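Local coordinates for DyP (Bjerkandera adusta, PDB 3VXJ), which probably catalyses the peroxide-dependent oxidation of dyes and other substrates through its heme b cofactor, and is seen here with the phenolic compound 2,6-dimethoxyphenol, at residues A[165-170]-A[223-228]; A[232-237]-A[254-259]; A[331-336]-A[352-357]. All coordinates share one frame; numbering follows the deposited sequence.

Interaction 1: residues A[165-170]-A[223-228]; sequences EHFGFL and FQQKVP. With HEM (protoporphyrin IX containing Fe), chain B.
In the wall of the heme b pocket, a type I turn from Glu165 to Gly168 meets Gln225 and Val227, where strand 216-225 gives way to helix 227-236. Gly168 opens the Gly-x-x-Asp-Gly sequence that marks DyP-type peroxidases, and the contact illustrates how one buried carboxylate can organise a loop and join it to a sheet. Gln225 NE2 donates to Glu165 OE2 at 2.8 Å, with an N-H...O angle of 154°. The carboxylate and amide planes are nearly coplanar, and the acceptor lies in the amide plane. The same OE2 takes the N-H of Phe167 from above the carboxylate plane, while OE1 receives Phe169 N at 2.8 Å. Glu165 can fold back over its own turn because CG sits between the backbone N and the carbonyl carbon (chi1 55°) and the chain bends again beyond it. An alanine here would probably leave Gln225 NE2 and the N-H groups of Phe167 and Phe169 without their acceptor, with the turn left to its backbone bonds and less firmly tied to the strand. The other end of the amide is bridged: a water donates to Gln225 OE1 and accepts from His166 N. Heme methyl CMB lies 3.3 Å from Glu165 OE2. Apolar packing completes the joint, with Val227 CG2 3.9 Å from both His166 CB and Phe167 CD1, and Phe230 stacked on the Phe167 ring. Gln225 NE2 comes over one face of Phe167, toward its rim and 3.3 Å from CE2, with the ring and amide planes 78° apart.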
loop_
_atom_site.group_PDB
_atom_site.type_symbol
_atom_site.label_atom_id
_atom_site.label_comp_id
_atom_site.label_asym_id
_atom_site.label_seq_id
_atom_site.Cartn_x
_atom_site.Cartn_y
_atom_site.Cartn_z
ATOM N N GLU A 165 0.431 -10.754 4.650
ATOM C CA GLU A 165 -0.892 -10.524 4.080
ATOM C C GLU A 165 -1.579 -11.892 3.847
ATOM O O GLU A 165 -0.976 -12.943 4.097
ATOM C CB GLU A 165 -0.794 -9.631 2.831
ATOM C CG GLU A 165 0.154 -10.132 1.749
ATOM C CD GLU A 165 -0.388 -11.366 1.056
ATOM O OE1 GLU A 165 0.346 -12.372 0.979
ATOM O OE2 GLU A 165 -1.569 -11.331 0.644
ATOM N N HIS A 166 -2.840 -11.867 3.429
ATOM C CA HIS A 166 -3.662 -13.081 3.365
ATOM C C HIS A 166 -3.236 -14.191 2.395
ATOM O O HIS A 166 -3.592 -15.345 2.628
ATOM C CB HIS A 166 -5.140 -12.742 3.219
ATOM C CG HIS A 166 -5.798 -12.464 4.529
ATOM N ND1 HIS A 166 -6.002 -13.447 5.475
ATOM C CD2 HIS A 166 -6.254 -11.313 5.074
ATOM C CE1 HIS A 166 -6.578 -12.916 6.538
ATOM N NE2 HIS A 166 -6.735 -11.620 6.324
ATOM N N PHE A 167 -2.483 -13.880 1.343
ATOM C CA PHE A 167 -1.913 -14.946 0.512
ATOM C C PHE A 167 -0.754 -15.655 1.227
ATOM O O PHE A 167 -0.295 -16.706 0.774
ATOM C CB PHE A 167 -1.411 -14.426 -0.838
ATOM C CG PHE A 167 -2.489 -13.886 -1.757
ATOM C CD1 PHE A 167 -3.726 -14.521 -1.912
ATOM C CD2 PHE A 167 -2.239 -12.735 -2.494
ATOM C CE1 PHE A 167 -4.686 -14.000 -2.772
ATOM C CE2 PHE A 167 -3.198 -12.210 -3.364
ATOM C CZ PHE A 167 -4.427 -12.842 -3.500
ATOM N N GLY A 168 -0.281 -15.074 2.337
ATOM C CA GLY A 168 0.766 -15.679 3.150
ATOM C C GLY A 168 2.126 -14.996 3.122
ATOM O O GLY A 168 3.061 -15.478 3.771
ATOM N N PHE A 169 2.241 -13.865 2.427
ATOM C CA PHE A 169 3.551 -13.237 2.210
ATOM C C PHE A 169 3.829 -12.080 3.155
ATOM O O PHE A 169 2.975 -11.211 3.345
ATOM C CB PHE A 169 3.678 -12.765 0.748
ATOM C CG PHE A 169 3.680 -13.891 -0.253
ATOM C CD1 PHE A 169 4.853 -14.308 -0.852
ATOM C CD2 PHE A 169 2.494 -14.558 -0.568
ATOM C CE1 PHE A 169 4.861 -15.378 -1.742
ATOM C CE2 PHE A 169 2.489 -15.624 -1.473
ATOM C CZ PHE A 169 3.680 -16.041 -2.045
ATOM N N LEU A 170 5.030 -12.076 3.744
ATOM C CA LEU A 170 5.469 -10.951 4.588
ATOM C C LEU A 170 5.405 -9.646 3.798
ATOM O O LEU A 170 5.964 -9.549 2.710
ATOM C CB LEU A 170 6.885 -11.179 5.145
ATOM C CG LEU A 170 7.420 -10.132 6.134
ATOM C CD1 LEU A 170 6.571 -10.036 7.403
ATOM C CD2 LEU A 170 8.856 -10.479 6.497
ATOM N N PHE A 223 -9.064 -3.812 -1.197
ATOM C CA PHE A 223 -8.936 -5.007 -2.041
ATOM C C PHE A 223 -9.527 -6.204 -1.326
ATOM O O PHE A 223 -9.200 -6.454 -0.166
ATOM C CB PHE A 223 -7.469 -5.356 -2.309
ATOM C CG PHE A 223 -6.727 -4.350 -3.131
ATOM C CD1 PHE A 223 -7.167 -4.001 -4.408
ATOM C CD2 PHE A 223 -5.543 -3.806 -2.645
ATOM C CE1 PHE A 223 -6.445 -3.085 -5.174
ATOM C CE2 PHE A 223 -4.810 -2.893 -3.399
ATOM C CZ PHE A 223 -5.257 -2.536 -4.676
ATOM N N GLN A 224 -10.382 -6.953 -2.013
ATOM C CA GLN A 224 -10.781 -8.270 -1.540
ATOM C C GLN A 224 -9.857 -9.300 -2.180
ATOM O O GLN A 224 -9.621 -9.247 -3.385
ATOM C CB GLN A 224 -12.240 -8.541 -1.904
ATOM C CG GLN A 224 -12.759 -9.866 -1.391
ATOM C CD GLN A 224 -14.262 -9.983 -1.448
ATOM O OE1 GLN A 224 -14.975 -9.003 -1.688
ATOM N NE2 GLN A 224 -14.758 -11.188 -1.208
ATOM N N GLN A 225 -9.361 -10.247 -1.390
ATOM C CA GLN A 225 -8.469 -11.291 -1.903
ATOM C C GLN A 225 -9.142 -12.658 -1.964
ATOM O O GLN A 225 -9.935 -13.027 -1.078
ATOM C CB GLN A 225 -7.185 -11.364 -1.067
ATOM C CG GLN A 225 -6.246 -10.160 -1.297
ATOM C CD GLN A 225 -5.102 -10.083 -0.310
ATOM O OE1 GLN A 225 -5.130 -9.279 0.612
ATOM N NE2 GLN A 225 -4.082 -10.905 -0.509
ATOM N N LYS A 226 -8.813 -13.391 -3.026
ATOM C CA LYS A 226 -9.328 -14.731 -3.268
ATOM C C LYS A 226 -8.244 -15.758 -2.958
ATOM O O LYS A 226 -7.488 -16.184 -3.843
ATOM C CB LYS A 226 -9.795 -14.843 -4.717
ATOM C CG LYS A 226 -10.799 -13.771 -5.144
ATOM C CD LYS A 226 -12.126 -13.862 -4.424
ATOM C CE LYS A 226 -13.181 -13.017 -5.117
ATOM N NZ LYS A 226 -14.499 -13.109 -4.435
ATOM N N VAL A 227 -8.151 -16.115 -1.681
ATOM C CA VAL A 227 -7.018 -16.909 -1.189
ATOM C C VAL A 227 -7.104 -18.392 -1.586
ATOM O O VAL A 227 -6.124 -18.941 -2.103
ATOM C CB VAL A 227 -6.805 -16.716 0.335
ATOM C CG1 VAL A 227 -5.620 -17.538 0.816
ATOM C CG2 VAL A 227 -6.600 -15.237 0.652
ATOM N N PRO A 228 -8.260 -19.049 -1.365
ATOM C CA PRO A 228 -8.341 -20.436 -1.847
ATOM C C PRO A 228 -8.083 -20.561 -3.347
ATOM O O PRO A 228 -7.456 -21.528 -3.789
ATOM C CB PRO A 228 -9.783 -20.828 -1.526
ATOM C CG PRO A 228 -10.148 -19.983 -0.366
ATOM C CD PRO A 228 -9.492 -18.655 -0.651
HETATM C CHA HEM B . 5.695 -4.964 -2.078
HETATM C CHB HEM B . 1.696 -7.601 -1.428
HETATM C CHC HEM B . -0.908 -4.338 -3.870
HETATM C CHD HEM B . 3.069 -1.664 -4.504
HETATM C C1A HEM B . 4.848 -5.976 -1.720
HETATM C C2A HEM B . 5.235 -7.192 -1.039
HETATM C C3A HEM B . 4.121 -7.926 -0.871
HETATM C C4A HEM B . 3.007 -7.181 -1.410
HETATM C CMA HEM B . 4.002 -9.306 -0.196
HETATM C CAA HEM B . 6.686 -7.568 -0.666
HETATM C CBA HEM B . 7.159 -7.071 0.702
HETATM C CGA HEM B . 7.418 -5.584 0.760
HETATM O O1A HEM B . 8.399 -5.088 0.166
HETATM O O2A HEM B . 6.632 -4.879 1.453
HETATM C C1B HEM B . 0.634 -6.945 -2.018
HETATM C C2B HEM B . -0.738 -7.403 -2.036
HETATM C C3B HEM B . -1.464 -6.492 -2.712
HETATM C C4B HEM B . -0.563 -5.436 -3.120
HETATM C CMB HEM B . -1.217 -8.724 -1.395
HETATM C CAB HEM B . -2.980 -6.492 -3.000
HETATM C CBB HEM B . -3.849 -7.159 -2.237
HETATM C C1C HEM B . -0.046 -3.357 -4.291
HETATM C C2C HEM B . -0.394 -2.229 -5.134
HETATM C C3C HEM B . 0.713 -1.494 -5.324
HETATM C C4C HEM B . 1.785 -2.139 -4.597
HETATM C CMC HEM B . -1.810 -1.960 -5.678
HETATM C CAC HEM B . 0.888 -0.183 -6.134
HETATM C CBC HEM B . 0.236 0.028 -7.285
HETATM C C1D HEM B . 4.109 -2.276 -3.854
HETATM C C2D HEM B . 5.413 -1.681 -3.696
HETATM C C3D HEM B . 6.224 -2.702 -2.961
HETATM C C4D HEM B . 5.338 -3.816 -2.732
HETATM C CMD HEM B . 5.930 -0.314 -4.174
HETATM C CAD HEM B . 7.703 -2.534 -2.582
HETATM C CBD HEM B . 8.532 -2.883 -3.814
HETATM C CGD HEM B . 10.005 -2.704 -3.561
HETATM O O1D HEM B . 10.768 -3.666 -3.842
HETATM O O2D HEM B . 10.420 -1.621 -3.090
HETATM N NA HEM B . 3.496 -6.018 -1.948
HETATM N NB HEM B . 0.721 -5.750 -2.721
HETATM N NC HEM B . 1.300 -3.286 -4.018
HETATM N ND HEM B . 4.083 -3.529 -3.244
HETATM FE FE HEM B . 2.405 -4.681 -3.044
HETATM O O HOH W 1 -4.068 -9.327 3.056
HETATM O O HOH W 2 2.100 -3.769 -1.299
#

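Interaction 2: residues A[232-237]-A[254-259]; sequences AYTLAN and EFLGAR
Leu256, on helix 249-261, sets its CD2 methyl against Tyr233, Thr234 and Asn237 at the C-terminal end of helix 227-236, a worked example of two helices packed steeply across one another. Their short axes approach to 8.7 Å and make an angle of 114°.

Between residues 232-237 and 254-259 the contacts are van der Waals, and most of them fall on a single methyl. With CG anti to the backbone N (chi1 -180°), the Leu256 side chain carries CD2 to 3.4 Å from Asn237 O and 3.7 Å from Asn237 CB. The same methyl lies 3.8 Å from Thr234 CA, while the Tyr233 ring approaches it obliquely, CE2 standing 4.4 Å away from CD2. Next to this, Thr234 CG2 faces the bare backbone of Gly257, 4.2 Å from its N.

Between these two segments there is no hydrogen bond; just outside them, Gln249 NE2, on the second helix, donates to Leu235 O. Asn237, the first residue to leave helical geometry, turns its amide back so that ND2 donates to Tyr233 O at 3.0 Å; this nitrogen also lies over one face of the Tyr233 ring, toward its rim. The backbone N of Asn237 bonds weakly to the same carbonyl. Thr234 OG1 pairs with Asn231 O, one turn back in its own helix.

The chemistry thus divides the work: the Asn237 amide, bonded to Tyr233 O, finishes the end of its own helix, while the contact between the segments is apolar and carried mainly by Leu256 CD2, with Thr234 CG2 lying beside the Gly257 backbone.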
loop_
_atom_site.group_PDB
_atom_site.type_symbol
_atom_site.label_atom_id
_atom_site.label_comp_id
_atom_site.label_asym_id
_atom_site.label_seq_id
_atom_site.Cartn_x
_atom_site.Cartn_y
_atom_site.Cartn_z
ATOM N N ALA A 232 -5.119 -22.746 -4.980
ATOM C CA ALA A 232 -5.461 -23.773 -5.962
ATOM C C ALA A 232 -4.760 -23.539 -7.294
ATOM O O ALA A 232 -4.297 -24.497 -7.921
ATOM C CB ALA A 232 -6.973 -23.847 -6.147
ATOM N N TYR A 233 -4.666 -22.276 -7.717
ATOM C CA TYR A 233 -3.966 -21.935 -8.949
ATOM C C TYR A 233 -2.490 -22.329 -8.884
ATOM O O TYR A 233 -1.952 -22.870 -9.847
ATOM C CB TYR A 233 -4.090 -20.442 -9.281
ATOM C CG TYR A 233 -3.398 -20.088 -10.577
ATOM C CD1 TYR A 233 -4.030 -20.282 -11.804
ATOM C CD2 TYR A 233 -2.096 -19.588 -10.580
ATOM C CE1 TYR A 233 -3.382 -19.973 -13.004
ATOM C CE2 TYR A 233 -1.446 -19.282 -11.770
ATOM C CZ TYR A 233 -2.089 -19.473 -12.975
ATOM O OH TYR A 233 -1.433 -19.166 -14.146
ATOM N N THR A 234 -1.833 -22.057 -7.757
ATOM C CA THR A 234 -0.413 -22.395 -7.636
ATOM C C THR A 234 -0.192 -23.905 -7.581
ATOM O O THR A 234 0.810 -24.399 -8.086
ATOM C CB THR A 234 0.293 -21.708 -6.439
ATOM O OG1 THR A 234 -0.236 -22.212 -5.213
ATOM C CG2 THR A 234 0.153 -20.174 -6.484
ATOM N N LEU A 235 -1.124 -24.637 -6.975
ATOM C CA LEU A 235 -1.051 -26.094 -6.985
ATOM C C LEU A 235 -1.263 -26.662 -8.390
ATOM O O LEU A 235 -0.520 -27.552 -8.815
ATOM C CB LEU A 235 -2.045 -26.689 -5.984
ATOM C CG LEU A 235 -1.634 -26.504 -4.516
ATOM C CD1 LEU A 235 -2.836 -26.688 -3.614
ATOM C CD2 LEU A 235 -0.527 -27.493 -4.151
ATOM N N ALA A 236 -2.252 -26.139 -9.117
ATOM C CA ALA A 236 -2.553 -26.604 -10.476
ATOM C C ALA A 236 -1.436 -26.303 -11.472
ATOM O O ALA A 236 -1.272 -27.011 -12.471
ATOM C CB ALA A 236 -3.866 -26.007 -10.961
ATOM N N ASN A 237 -0.663 -25.258 -11.190
ATOM C CA ASN A 237 0.380 -24.786 -12.099
ATOM C C ASN A 237 1.776 -24.884 -11.494
ATOM O O ASN A 237 2.715 -24.203 -11.922
ATOM C CB ASN A 237 0.052 -23.369 -12.564
ATOM C CG ASN A 237 -1.183 -23.336 -13.427
ATOM O OD1 ASN A 237 -1.123 -23.643 -14.619
ATOM N ND2 ASN A 237 -2.316 -22.997 -12.830
ATOM N N GLU A 254 4.571 -23.513 -3.920
ATOM C CA GLU A 254 5.191 -22.466 -3.110
ATOM C C GLU A 254 6.142 -21.650 -3.973
ATOM O O GLU A 254 6.151 -20.418 -3.905
ATOM C CB GLU A 254 5.956 -23.052 -1.921
ATOM C CG GLU A 254 5.100 -23.791 -0.880
ATOM C CD GLU A 254 4.024 -22.952 -0.164
ATOM O OE1 GLU A 254 3.923 -21.708 -0.330
ATOM O OE2 GLU A 254 3.247 -23.582 0.593
ATOM N N PHE A 255 6.930 -22.333 -4.802
ATOM C CA PHE A 255 7.863 -21.649 -5.695
ATOM C C PHE A 255 7.126 -20.759 -6.691
ATOM O O PHE A 255 7.517 -19.606 -6.889
ATOM C CB PHE A 255 8.743 -22.675 -6.411
ATOM C CG PHE A 255 9.845 -22.079 -7.256
ATOM C CD1 PHE A 255 10.729 -21.123 -6.748
ATOM C CD2 PHE A 255 10.022 -22.516 -8.562
ATOM C CE1 PHE A 255 11.755 -20.606 -7.543
ATOM C CE2 PHE A 255 11.051 -22.007 -9.355
ATOM C CZ PHE A 255 11.918 -21.053 -8.846
ATOM N N LEU A 256 6.041 -21.260 -7.286
ATOM C CA LEU A 256 5.259 -20.425 -8.197
ATOM C C LEU A 256 4.751 -19.149 -7.500
ATOM O O LEU A 256 4.838 -18.054 -8.079
ATOM C CB LEU A 256 4.111 -21.221 -8.837
ATOM C CG LEU A 256 3.241 -20.430 -9.816
ATOM C CD1 LEU A 256 4.041 -19.885 -10.986
ATOM C CD2 LEU A 256 2.126 -21.314 -10.320
ATOM N N GLY A 257 4.252 -19.275 -6.274
ATOM C CA GLY A 257 3.830 -18.101 -5.509
ATOM C C GLY A 257 4.964 -17.104 -5.342
ATOM O O GLY A 257 4.781 -15.895 -5.562
ATOM N N ALA A 258 6.144 -17.610 -4.982
ATOM C CA ALA A 258 7.315 -16.742 -4.833
ATOM C C ALA A 258 7.728 -16.069 -6.138
ATOM O O ALA A 258 8.171 -14.920 -6.132
ATOM C CB ALA A 258 8.493 -17.516 -4.211
ATOM N N ARG A 259 7.584 -16.778 -7.250
ATOM C CA ARG A 259 7.895 -16.236 -8.571
ATOM C C ARG A 259 6.920 -15.120 -8.958
ATOM O O ARG A 259 7.304 -14.144 -9.621
ATOM C CB ARG A 259 7.872 -17.358 -9.615
ATOM C CG ARG A 259 8.958 -18.414 -9.425
ATOM C CD ARG A 259 10.313 -17.903 -9.834
ATOM N NE ARG A 259 10.424 -17.831 -11.288
ATOM C CZ ARG A 259 11.522 -17.436 -11.924
ATOM N NH1 ARG A 259 12.601 -17.084 -11.244
ATOM N NH2 ARG A 259 11.540 -17.405 -13.244
#

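Interaction 3: residues A[331-336]-A[352-357]; sequences SIPYGP and RGLLFV. With HEM (protoporphyrin IX containing Fe), chain B.
Arg352 reaches back along the neighbouring strand to Pro336, extending the strand pairing beyond its last backbone bonds. Its CB lies 3.4 Å from Tyr334 O, and CG is placed between the backbone N and the carbonyl carbon (chi1 62°). An extended chi2 brings CD to 3.7 Å from Pro336 O, and the bend at chi3 turns NE in to donate to that oxygen at 2.8 Å, almost straight at 178° and in the guanidinium plane. At the tip, NH2 lies 4.0 Å from Pro336 CG and bonds weakly to Glu337 O, whereas NH1 forms a salt bridge with Glu342. Alongside, Ile332-Leu355 and Tyr334-Gly353 are hydrogen-bonded antiparallel pairs, with Pro333-Leu354 the non-hydrogen-bonded pair between them. The Tyr334 ring covers Gly353, whose N lies under its centre, and Tyr334 OH bonds to Asp351 and His222. Val357 N donates to Ser331 OG at 3.1 Å. Further along, Phe356 CE1 comes within 3.4 Å of heme C1C on the water-bearing side of the iron, and Leu354 CD2 also packs on the heme. Strands 328-334 and 353-360 are neighbours in the four-stranded antiparallel sheet of a ferredoxin-like domain, the fold of DyP-type peroxidases.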
loop_
_atom_site.group_PDB
_atom_site.type_symbol
_atom_site.label_atom_id
_atom_site.label_comp_id
_atom_site.label_asym_id
_atom_site.label_seq_id
_atom_site.Cartn_x
_atom_site.Cartn_y
_atom_site.Cartn_z
ATOM N N SER A 331 -0.172 -0.537 4.590
ATOM C CA SER A 331 -1.346 -1.370 4.407
ATOM C C SER A 331 -1.558 -2.313 5.585
ATOM O O SER A 331 -0.623 -2.635 6.322
ATOM C CB SER A 331 -1.185 -2.191 3.134
ATOM O OG SER A 331 -0.927 -1.333 2.028
ATOM N N ILE A 332 -2.792 -2.786 5.738
ATOM C CA ILE A 332 -3.101 -3.773 6.764
ATOM C C ILE A 332 -4.088 -4.803 6.204
ATOM O O ILE A 332 -5.035 -4.443 5.504
ATOM C CB ILE A 332 -3.639 -3.102 8.065
ATOM C CG1 ILE A 332 -3.677 -4.111 9.221
ATOM C CG2 ILE A 332 -5.006 -2.438 7.834
ATOM C CD1 ILE A 332 -3.951 -3.507 10.583
ATOM N N PRO A 333 -3.870 -6.096 6.502
ATOM C CA PRO A 333 -4.861 -7.096 6.081
ATOM C C PRO A 333 -6.188 -6.924 6.801
ATOM O O PRO A 333 -6.229 -6.292 7.871
ATOM C CB PRO A 333 -4.215 -8.427 6.506
ATOM C CG PRO A 333 -2.744 -8.123 6.565
ATOM C CD PRO A 333 -2.695 -6.734 7.126
ATOM N N TYR A 334 -7.258 -7.497 6.258
ATOM C CA TYR A 334 -8.518 -7.579 6.984
ATOM C C TYR A 334 -9.163 -8.928 6.760
ATOM O O TYR A 334 -8.893 -9.600 5.761
ATOM C CB TYR A 334 -9.486 -6.446 6.608
ATOM C CG TYR A 334 -10.235 -6.655 5.306
ATOM C CD1 TYR A 334 -11.449 -7.356 5.285
ATOM C CD2 TYR A 334 -9.750 -6.140 4.106
ATOM C CE1 TYR A 334 -12.142 -7.564 4.088
ATOM C CE2 TYR A 334 -10.443 -6.342 2.902
ATOM C CZ TYR A 334 -11.635 -7.046 2.907
ATOM O OH TYR A 334 -12.283 -7.209 1.700
ATOM N N GLY A 335 -10.033 -9.295 7.692
ATOM C CA GLY A 335 -10.858 -10.477 7.546
ATOM C C GLY A 335 -10.282 -11.683 8.242
ATOM O O GLY A 335 -9.142 -11.658 8.698
ATOM N N PRO A 336 -11.076 -12.758 8.326
ATOM C CA PRO A 336 -10.689 -13.962 9.046
ATOM C C PRO A 336 -9.645 -14.775 8.297
ATOM O O PRO A 336 -9.468 -14.616 7.085
ATOM C CB PRO A 336 -12.001 -14.751 9.123
ATOM C CG PRO A 336 -12.743 -14.331 7.896
ATOM C CD PRO A 336 -12.418 -12.878 7.729
ATOM N N ARG A 352 -12.173 -11.305 2.966
ATOM C CA ARG A 352 -10.864 -10.980 3.512
ATOM C C ARG A 352 -10.061 -10.264 2.433
ATOM O O ARG A 352 -10.359 -10.375 1.240
ATOM C CB ARG A 352 -10.119 -12.238 3.979
ATOM C CG ARG A 352 -9.826 -13.245 2.866
ATOM C CD ARG A 352 -9.106 -14.477 3.397
ATOM N NE ARG A 352 -9.905 -15.228 4.368
ATOM C CZ ARG A 352 -10.806 -16.164 4.061
ATOM N NH1 ARG A 352 -11.075 -16.479 2.800
ATOM N NH2 ARG A 352 -11.462 -16.786 5.028
ATOM N N GLY A 353 -9.023 -9.541 2.831
ATOM C CA GLY A 353 -8.218 -8.843 1.842
ATOM C C GLY A 353 -7.218 -7.889 2.447
ATOM O O GLY A 353 -6.635 -8.169 3.499
ATOM N N LEU A 354 -7.027 -6.757 1.781
ATOM C CA LEU A 354 -6.016 -5.787 2.155
ATOM C C LEU A 354 -6.619 -4.404 2.098
ATOM O O LEU A 354 -7.244 -4.024 1.109
ATOM C CB LEU A 354 -4.796 -5.863 1.217
ATOM C CG LEU A 354 -3.533 -5.084 1.633
ATOM C CD1 LEU A 354 -2.904 -5.674 2.906
ATOM C CD2 LEU A 354 -2.499 -5.054 0.492
ATOM N N LEU A 355 -6.444 -3.672 3.185
ATOM C CA LEU A 355 -6.710 -2.238 3.204
ATOM C C LEU A 355 -5.390 -1.559 2.866
ATOM O O LEU A 355 -4.509 -1.413 3.718
ATOM C CB LEU A 355 -7.267 -1.801 4.564
ATOM C CG LEU A 355 -8.503 -2.593 5.001
ATOM C CD1 LEU A 355 -9.028 -2.134 6.349
ATOM C CD2 LEU A 355 -9.615 -2.533 3.962
ATOM N N PHE A 356 -5.265 -1.194 1.591
ATOM C CA PHE A 356 -4.005 -0.750 1.018
ATOM C C PHE A 356 -3.884 0.772 1.120
ATOM O O PHE A 356 -4.833 1.511 0.816
ATOM C CB PHE A 356 -3.943 -1.227 -0.433
ATOM C CG PHE A 356 -2.769 -0.711 -1.207
ATOM C CD1 PHE A 356 -1.581 -1.435 -1.271
ATOM C CD2 PHE A 356 -2.872 0.483 -1.921
ATOM C CE1 PHE A 356 -0.492 -0.951 -1.991
ATOM C CE2 PHE A 356 -1.801 0.952 -2.668
ATOM C CZ PHE A 356 -0.611 0.244 -2.700
ATOM N N VAL A 357 -2.705 1.212 1.556
ATOM C CA VAL A 357 -2.427 2.626 1.808
ATOM C C VAL A 357 -1.054 2.945 1.248
ATOM O O VAL A 357 -0.068 2.313 1.643
ATOM C CB VAL A 357 -2.409 2.894 3.324
ATOM C CG1 VAL A 357 -1.964 4.309 3.621
ATOM C CG2 VAL A 357 -3.789 2.625 3.938
HETATM C CHA HEM B . 5.695 -4.964 -2.078
HETATM C CHB HEM B . 1.696 -7.601 -1.428
HETATM C CHC HEM B . -0.908 -4.338 -3.870
HETATM C CHD HEM B . 3.069 -1.664 -4.504
HETATM C C1A HEM B . 4.848 -5.976 -1.720
HETATM C C2A HEM B . 5.235 -7.192 -1.039
HETATM C C3A HEM B . 4.121 -7.926 -0.871
HETATM C C4A HEM B . 3.007 -7.181 -1.410
HETATM C CMA HEM B . 4.002 -9.306 -0.196
HETATM C CAA HEM B . 6.686 -7.568 -0.666
HETATM C CBA HEM B . 7.159 -7.071 0.702
HETATM C CGA HEM B . 7.418 -5.584 0.760
HETATM O O1A HEM B . 8.399 -5.088 0.166
HETATM O O2A HEM B . 6.632 -4.879 1.453
HETATM C C1B HEM B . 0.634 -6.945 -2.018
HETATM C C2B HEM B . -0.738 -7.403 -2.036
HETATM C C3B HEM B . -1.464 -6.492 -2.712
HETATM C C4B HEM B . -0.563 -5.436 -3.120
HETATM C CMB HEM B . -1.217 -8.724 -1.395
HETATM C CAB HEM B . -2.980 -6.492 -3.000
HETATM C CBB HEM B . -3.849 -7.159 -2.237
HETATM C C1C HEM B . -0.046 -3.357 -4.291
HETATM C C2C HEM B . -0.394 -2.229 -5.134
HETATM C C3C HEM B . 0.713 -1.494 -5.324
HETATM C C4C HEM B . 1.785 -2.139 -4.597
HETATM C CMC HEM B . -1.810 -1.960 -5.678
HETATM C CAC HEM B . 0.888 -0.183 -6.134
HETATM C CBC HEM B . 0.236 0.028 -7.285
HETATM C C1D HEM B . 4.109 -2.276 -3.854
HETATM C C2D HEM B . 5.413 -1.681 -3.696
HETATM C C3D HEM B . 6.224 -2.702 -2.961
HETATM C C4D HEM B . 5.338 -3.816 -2.732
HETATM C CMD HEM B . 5.930 -0.314 -4.174
HETATM C CAD HEM B . 7.703 -2.534 -2.582
HETATM C CBD HEM B . 8.532 -2.883 -3.814
HETATM C CGD HEM B . 10.005 -2.704 -3.561
HETATM O O1D HEM B . 10.768 -3.666 -3.842
HETATM O O2D HEM B . 10.420 -1.621 -3.090
HETATM N NA HEM B . 3.496 -6.018 -1.948
HETATM N NB HEM B . 0.721 -5.750 -2.721
HETATM N NC HEM B . 1.300 -3.286 -4.018
HETATM N ND HEM B . 4.083 -3.529 -3.244
HETATM FE FE HEM B . 2.405 -4.681 -3.044
HETATM O O HOH W 2 2.100 -3.769 -1.299
#

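Overall arrangement
Read from the N terminus, the three contacts close in series, none nested in or crossing another. Interaction 1 closes first, returning the loop after strand 146-155 to the end of strand 216-225 across 52 intervening residues. Helix 227-236 carries the chain straight into interaction 2, a short return between two helices, and Phe169 CZ packs on Gly257 O to join these contacts. Interaction 3 follows, closing the connection through helix 340-345 between strands 328-334 and 353-360. Strand 353-360 neighbours 216-225, so backbone bonding of Gln225 with Arg352 couples interactions 1 and 3, both at the heme. Interaction 2 remains about 12 Å from interaction 3 between nearest atoms.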